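Local atomic coordinates of farnesyl pyrophosphate synthase (Pseudomonas aeruginosa, PDB entry 3ZOU), a protein that probably catalyses the magnesium-dependent addition of isopentenyl diphosphate to geranyl diphosphate, yielding the fifteen-carbon isoprenoid farnesyl diphosphate. Residues L81-L86 against L112-L117; A159-S164 against R179-A184. All coordinates share one frame; numbering follows the deposited sequence.

Interaction 1. Residues L81-L86 against L112-L117. With MG (magnesium ion), chain D; MG (magnesium ion), chain C; GPP (geranyl diphosphate), chain E.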
loop_
_atom_site.group_PDB
_atom_site.type_symbol
_atom_site.label_atom_id
_atom_site.label_comp_id
_atom_site.label_asym_id
_atom_site.label_seq_id
_atom_site.Cartn_x
_atom_site.Cartn_y
_atom_site.Cartn_z
ATOM N N LEU A 81 11.767 -5.183 -2.211
ATOM C CA LEU A 81 13.012 -5.982 -2.036
ATOM C C LEU A 81 12.925 -6.814 -0.750
ATOM O O LEU A 81 13.368 -7.939 -0.730
ATOM C CB LEU A 81 14.230 -5.041 -2.050
ATOM C CG LEU A 81 14.468 -4.301 -3.390
ATOM C CD1 LEU A 81 15.751 -3.475 -3.198
ATOM C CD2 LEU A 81 14.448 -5.249 -4.583
ATOM N N VAL A 82 12.347 -6.248 0.311
ATOM C CA VAL A 82 12.179 -6.994 1.560
ATOM C C VAL A 82 11.351 -8.224 1.280
ATOM O O VAL A 82 11.736 -9.312 1.713
ATOM C CB VAL A 82 11.591 -6.095 2.667
ATOM C CG1 VAL A 82 11.261 -6.932 3.889
ATOM C CG2 VAL A 82 12.569 -4.994 3.056
ATOM N N HIS A 83 10.203 -8.064 0.612
ATOM C CA HIS A 83 9.361 -9.240 0.347
ATOM C C HIS A 83 10.062 -10.210 -0.596
ATOM O O HIS A 83 9.919 -11.396 -0.417
ATOM C CB HIS A 83 7.965 -8.847 -0.112
ATOM C CG HIS A 83 7.082 -8.344 0.995
ATOM N ND1 HIS A 83 5.756 -8.019 0.805
ATOM C CD2 HIS A 83 7.324 -8.142 2.310
ATOM C CE1 HIS A 83 5.229 -7.616 1.936
ATOM N NE2 HIS A 83 6.160 -7.674 2.875
ATOM N N ASP A 84 10.743 -9.704 -1.619
ATOM C CA ASP A 84 11.464 -10.546 -2.596
ATOM C C ASP A 84 12.520 -11.413 -1.855
ATOM O O ASP A 84 12.769 -12.539 -2.272
ATOM C CB ASP A 84 12.149 -9.684 -3.622
ATOM C CG ASP A 84 12.903 -10.470 -4.676
ATOM O OD1 ASP A 84 12.261 -11.142 -5.547
ATOM O OD2 ASP A 84 14.141 -10.462 -4.642
ATOM N N ASP A 85 13.114 -10.916 -0.801
ATOM C CA ASP A 85 14.190 -11.617 -0.132
ATOM C C ASP A 85 13.658 -12.751 0.763
ATOM O O ASP A 85 14.411 -13.600 1.211
ATOM C CB ASP A 85 14.979 -10.654 0.739
ATOM C CG ASP A 85 15.903 -9.723 -0.030
ATOM O OD1 ASP A 85 16.355 -10.062 -1.129
ATOM O OD2 ASP A 85 16.218 -8.682 0.544
ATOM N N LEU A 86 12.362 -12.716 1.084
ATOM C CA LEU A 86 11.807 -13.689 2.040
ATOM C C LEU A 86 11.993 -15.143 1.625
ATOM O O LEU A 86 12.059 -15.441 0.473
ATOM C CB LEU A 86 10.305 -13.454 2.225
ATOM C CG LEU A 86 9.880 -12.134 2.843
ATOM C CD1 LEU A 86 8.379 -11.981 2.743
ATOM C CD2 LEU A 86 10.323 -12.056 4.296
ATOM N N LEU A 112 5.971 -7.294 7.929
ATOM C CA LEU A 112 5.251 -6.159 8.484
ATOM C C LEU A 112 5.953 -4.806 8.168
ATOM O O LEU A 112 5.273 -3.858 7.764
ATOM C CB LEU A 112 5.088 -6.283 10.016
ATOM C CG LEU A 112 4.123 -7.402 10.403
ATOM C CD1 LEU A 112 4.149 -7.554 11.916
ATOM C CD2 LEU A 112 2.719 -7.089 9.932
ATOM N N ALA A 113 7.265 -4.687 8.394
ATOM C CA ALA A 113 8.001 -3.465 8.063
ATOM C C ALA A 113 7.720 -3.084 6.642
ATOM O O ALA A 113 7.461 -1.915 6.341
ATOM C CB ALA A 113 9.487 -3.636 8.287
ATOM N N ALA A 114 7.854 -4.034 5.746
ATOM C CA ALA A 114 7.614 -3.767 4.320
ATOM C C ALA A 114 6.178 -3.401 4.024
ATOM O O ALA A 114 5.890 -2.458 3.258
ATOM C CB ALA A 114 8.099 -4.905 3.484
ATOM N N ASP A 115 5.199 -4.040 4.665
ATOM C CA ASP A 115 3.809 -3.617 4.507
ATOM C C ASP A 115 3.607 -2.142 4.949
ATOM O O ASP A 115 2.832 -1.431 4.287
ATOM C CB ASP A 115 2.896 -4.528 5.346
ATOM C CG ASP A 115 2.706 -5.902 4.787
ATOM O OD1 ASP A 115 2.974 -6.170 3.627
ATOM O OD2 ASP A 115 2.228 -6.814 5.561
ATOM N N GLY A 116 4.247 -1.731 6.051
ATOM C CA GLY A 116 4.173 -0.385 6.544
ATOM C C GLY A 116 4.875 0.591 5.595
ATOM O O GLY A 116 4.438 1.718 5.477
ATOM N N LEU A 117 5.932 0.145 4.908
ATOM C CA LEU A 117 6.614 1.005 3.912
ATOM C C LEU A 117 5.674 1.259 2.770
ATOM O O LEU A 117 5.667 2.344 2.217
ATOM C CB LEU A 117 7.924 0.354 3.426
ATOM C CG LEU A 117 9.069 0.293 4.450
ATOM C CD1 LEU A 117 10.198 -0.558 3.904
ATOM C CD2 LEU A 117 9.517 1.646 4.881
HETATM MG MG MG D . 15.703 -11.535 -5.512
HETATM MG MG MG C . 13.198 -12.298 -7.160
HETATM C C1 GPP E . 13.922 -8.081 -7.357
HETATM O O1 GPP E . 14.135 -8.944 -8.503
HETATM C C2 GPP E . 12.457 -7.886 -7.145
HETATM C C3 GPP E . 11.757 -6.884 -7.730
HETATM C C4 GPP E . 12.514 -5.865 -8.481
HETATM C C5 GPP E . 10.328 -6.677 -7.498
HETATM C C6 GPP E . 9.880 -7.464 -6.249
HETATM C C7 GPP E . 8.426 -7.358 -6.170
HETATM C C8 GPP E . 7.640 -7.745 -5.177
HETATM C C9 GPP E . 8.044 -8.371 -3.830
HETATM C C10 GPP E . 6.234 -7.442 -5.590
HETATM P PA GPP E . 15.238 -10.103 -8.415
HETATM O O1A GPP E . 14.820 -11.118 -7.317
HETATM O O2A GPP E . 15.326 -10.667 -9.820
HETATM O O3A GPP E . 16.541 -9.206 -8.135
HETATM P PB GPP E . 17.533 -9.208 -6.859
HETATM O O1B GPP E . 16.866 -10.116 -5.835
HETATM O O2B GPP E . 18.853 -9.773 -7.344
HETATM O O3B GPP E . 17.530 -7.716 -6.529
HETATM O O HOH W 1 16.374 -11.816 -3.569
HETATM O O HOH W 2 13.878 -13.638 -8.670
HETATM O O HOH W 3 12.019 -11.272 -8.740
HETATM O O HOH W 4 11.667 -13.758 -6.855
HETATM O O HOH W 5 17.152 -12.835 -6.181
#
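V82 and A114 have the nearest CA atoms, 6.2 Å apart, where the last turn of helix 67-85 runs roughly antiparallel to residues 112-117 of helix 107-126; the short axes come within 9.3 Å at 151°. The approach is made over A114, whose CB lies 3.8 Å from V82 CG1 and 3.4 Å from H83 NE2, oblique to the imidazole. D115 OD1 meets the ring edge in its plane, 3.2 Å from H83 CE1, the carboxylate standing almost square to the ring (88°). No hydrogen bond joins the segments. Instead, H83 NE2 bonds to I111 O, and H83 ND1 to D115 OD2 of the second subunit, an exchange made reciprocally, so both ring nitrogens have partners. H83 CB also packs on the GPP tail, 3.7 Å from C9. D84 points to a different side of the helix, facing the diphosphate, CG anti to its backbone N (chi1 -179°), and splits its carboxylate between two magnesium ions: OD1 to one at 2.2 Å, OD2 to the other at 2.1 Å. D84 belongs to the first aspartate-rich motif of prenyl synthases, D90 supplying a further ligand. H83 and D84 thus place a dimer-interface hydrogen bond and the magnesium-diphosphate site one residue apart.

Interaction 2. Residues A159-S164 against R179-A184. With GPP (geranyl diphosphate), chain E.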
loop_
_atom_site.group_PDB
_atom_site.type_symbol
_atom_site.label_atom_id
_atom_site.label_comp_id
_atom_site.label_asym_id
_atom_site.label_seq_id
_atom_site.Cartn_x
_atom_site.Cartn_y
_atom_site.Cartn_z
ATOM N N ALA A 159 4.838 -11.802 -9.851
ATOM C CA ALA A 159 4.025 -13.024 -10.081
ATOM C C ALA A 159 4.388 -13.627 -11.424
ATOM O O ALA A 159 4.473 -14.822 -11.533
ATOM C CB ALA A 159 2.550 -12.721 -10.003
ATOM N N ILE A 160 4.618 -12.823 -12.435
ATOM C CA ILE A 160 4.960 -13.353 -13.763
ATOM C C ILE A 160 6.329 -14.012 -13.657
ATOM O O ILE A 160 6.519 -15.090 -14.245
ATOM C CB ILE A 160 4.945 -12.245 -14.836
ATOM C CG1 ILE A 160 3.538 -11.773 -15.087
ATOM C CG2 ILE A 160 5.571 -12.734 -16.149
ATOM C CD1 ILE A 160 3.414 -10.500 -15.866
ATOM N N ASP A 161 7.315 -13.394 -12.973
ATOM C CA ASP A 161 8.662 -13.962 -12.754
ATOM C C ASP A 161 8.545 -15.313 -12.037
ATOM O O ASP A 161 9.052 -16.372 -12.525
ATOM C CB ASP A 161 9.534 -12.990 -12.006
ATOM C CG ASP A 161 11.022 -13.341 -12.012
ATOM O OD1 ASP A 161 11.464 -14.074 -12.925
ATOM O OD2 ASP A 161 11.751 -12.728 -11.221
ATOM N N LEU A 162 7.803 -15.340 -10.961
ATOM C CA LEU A 162 7.625 -16.572 -10.233
ATOM C C LEU A 162 6.943 -17.632 -11.043
ATOM O O LEU A 162 7.303 -18.783 -10.925
ATOM C CB LEU A 162 6.857 -16.311 -8.941
ATOM C CG LEU A 162 7.804 -15.619 -7.949
ATOM C CD1 LEU A 162 6.930 -15.239 -6.763
ATOM C CD2 LEU A 162 8.997 -16.444 -7.465
ATOM N N GLY A 163 5.962 -17.270 -11.863
ATOM C CA GLY A 163 5.154 -18.214 -12.648
ATOM C C GLY A 163 5.824 -18.685 -13.922
ATOM O O GLY A 163 5.324 -19.590 -14.592
ATOM N N SER A 164 6.925 -18.042 -14.302
ATOM C CA SER A 164 7.512 -18.364 -15.597
ATOM C C SER A 164 8.301 -19.653 -15.614
ATOM O O SER A 164 8.845 -20.078 -14.616
ATOM C CB SER A 164 8.374 -17.207 -16.140
ATOM O OG SER A 164 9.499 -16.944 -15.351
ATOM N N ARG A 179 8.919 -5.496 -18.121
ATOM C CA ARG A 179 8.116 -4.296 -18.176
ATOM C C ARG A 179 7.221 -4.176 -16.927
ATOM O O ARG A 179 6.999 -3.091 -16.428
ATOM C CB ARG A 179 7.302 -4.188 -19.472
ATOM C CG ARG A 179 8.136 -3.904 -20.732
ATOM C CD ARG A 179 7.292 -3.679 -22.018
ATOM N NE ARG A 179 5.956 -4.143 -21.762
ATOM C CZ ARG A 179 5.366 -5.251 -22.249
ATOM N NH1 ARG A 179 5.966 -6.019 -23.191
ATOM N NH2 ARG A 179 4.141 -5.576 -21.737
ATOM N N HIS A 180 6.752 -5.305 -16.411
ATOM C CA HIS A 180 5.942 -5.246 -15.192
ATOM C C HIS A 180 6.844 -5.176 -13.958
ATOM O O HIS A 180 6.586 -4.334 -13.095
ATOM C CB HIS A 180 5.046 -6.506 -15.096
ATOM C CG HIS A 180 3.909 -6.485 -16.051
ATOM N ND1 HIS A 180 4.038 -6.742 -17.398
ATOM C CD2 HIS A 180 2.577 -6.283 -15.844
ATOM C CE1 HIS A 180 2.859 -6.662 -17.989
ATOM N NE2 HIS A 180 1.950 -6.402 -17.069
ATOM N N LYS A 181 7.845 -6.039 -13.868
ATOM C CA LYS A 181 8.535 -6.230 -12.610
ATOM C C LYS A 181 9.370 -5.035 -12.231
ATOM O O LYS A 181 9.470 -4.683 -11.032
ATOM C CB LYS A 181 9.420 -7.464 -12.654
ATOM C CG LYS A 181 9.986 -7.838 -11.283
ATOM C CD LYS A 181 10.662 -9.155 -11.278
ATOM C CE LYS A 181 11.986 -9.054 -11.951
ATOM N NZ LYS A 181 12.856 -10.206 -11.536
ATOM N N THR A 182 10.042 -4.472 -13.213
ATOM C CA THR A 182 10.812 -3.234 -12.973
ATOM C C THR A 182 10.346 -2.043 -13.816
ATOM O O THR A 182 10.450 -0.895 -13.341
ATOM C CB THR A 182 12.314 -3.469 -13.117
ATOM O OG1 THR A 182 12.539 -4.066 -14.372
ATOM C CG2 THR A 182 12.849 -4.344 -12.026
ATOM N N GLY A 183 9.784 -2.268 -15.004
ATOM C CA GLY A 183 9.418 -1.165 -15.879
ATOM C C GLY A 183 8.340 -0.285 -15.266
ATOM O O GLY A 183 8.403 0.928 -15.357
ATOM N N ALA A 184 7.325 -0.870 -14.635
ATOM C CA ALA A 184 6.220 -0.075 -14.193
ATOM C C ALA A 184 6.674 1.015 -13.207
ATOM O O ALA A 184 6.198 2.143 -13.285
ATOM C CB ALA A 184 5.137 -0.952 -13.544
HETATM C C1 GPP E . 13.922 -8.081 -7.357
HETATM O O1 GPP E . 14.135 -8.944 -8.503
HETATM C C2 GPP E . 12.457 -7.886 -7.145
HETATM C C3 GPP E . 11.757 -6.884 -7.730
HETATM C C4 GPP E . 12.514 -5.865 -8.481
HETATM C C5 GPP E . 10.328 -6.677 -7.498
HETATM C C6 GPP E . 9.880 -7.464 -6.249
HETATM C C7 GPP E . 8.426 -7.358 -6.170
HETATM C C8 GPP E . 7.640 -7.745 -5.177
HETATM C C9 GPP E . 8.044 -8.371 -3.830
HETATM C C10 GPP E . 6.234 -7.442 -5.590
HETATM P PA GPP E . 15.238 -10.103 -8.415
HETATM O O1A GPP E . 14.820 -11.118 -7.317
HETATM O O2A GPP E . 15.326 -10.667 -9.820
HETATM O O3A GPP E . 16.541 -9.206 -8.135
HETATM P PB GPP E . 17.533 -9.208 -6.859
HETATM O O1B GPP E . 16.866 -10.116 -5.835
HETATM O O2B GPP E . 18.853 -9.773 -7.344
HETATM O O3B GPP E . 17.530 -7.716 -6.529
#
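K181 and D161 meet in a salt bridge in the mainly helical isoprenoid synthase fold, beside the diphosphate of the bound substrate. K181 NZ donates to D161 OD2 at 2.8 Å, approaching from above the carboxylate plane, 52° out of it. The same ammonium group donates to GPP O2A at 3.0 Å, so one nitrogen links helix 154-163 to the alpha phosphate and is gripped by two anionic oxygens. Its chain leaves the backbone extended and bends at chi3 (75°), which brings NZ to both D161 OD2 and GPP O2A while CG stays against the prenyl chain, 4.0 Å from GPP C5. T182 adds a methyl contact to the substrate, its CG2 touching GPP C4.

The second direct contact is apolar. I160 CD1 sits over one face of the H180 imidazole, offset toward the rim, 4.1 Å from the ring centroid and 13° off the ring normal, a CH-pi contact. H180 ND1 is hydrogen-bonded to V176 O one turn earlier in helix 171-196, which restrains the ring's rotation as it receives the methyl group. M177 of that helix touches both I160 and D161, and L29 of the second subunit packs on I160.

Farther out, two donors from S164 converge on the D161 carbonyl. S164 N and S164 OG reach D161 O from the same face of the carbonyl plane, the hydroxyl donating at 2.9 Å.

How the interactions relate
From the N terminus, helix 67-85 ends within residues 81-86, and interaction 1 closes over 25 intervening residues when 112-117 packs back against them in helix 107-126. Only after that loop is complete does interaction 2 open at 159-164, closing over 14 residues on helix 171-196. The two are therefore in series, neither nesting nor crossing. Their centres lie about 17 Å apart and their nearest atoms about 6 Å, without touching. They join helix 67-85 to helix 107-126 and helix 154-163 to helix 171-196; GPP is met by 81-86 and by 179-184. Both contacts also reach the second subunit, where L112 and L162 pack against each other across the dimer.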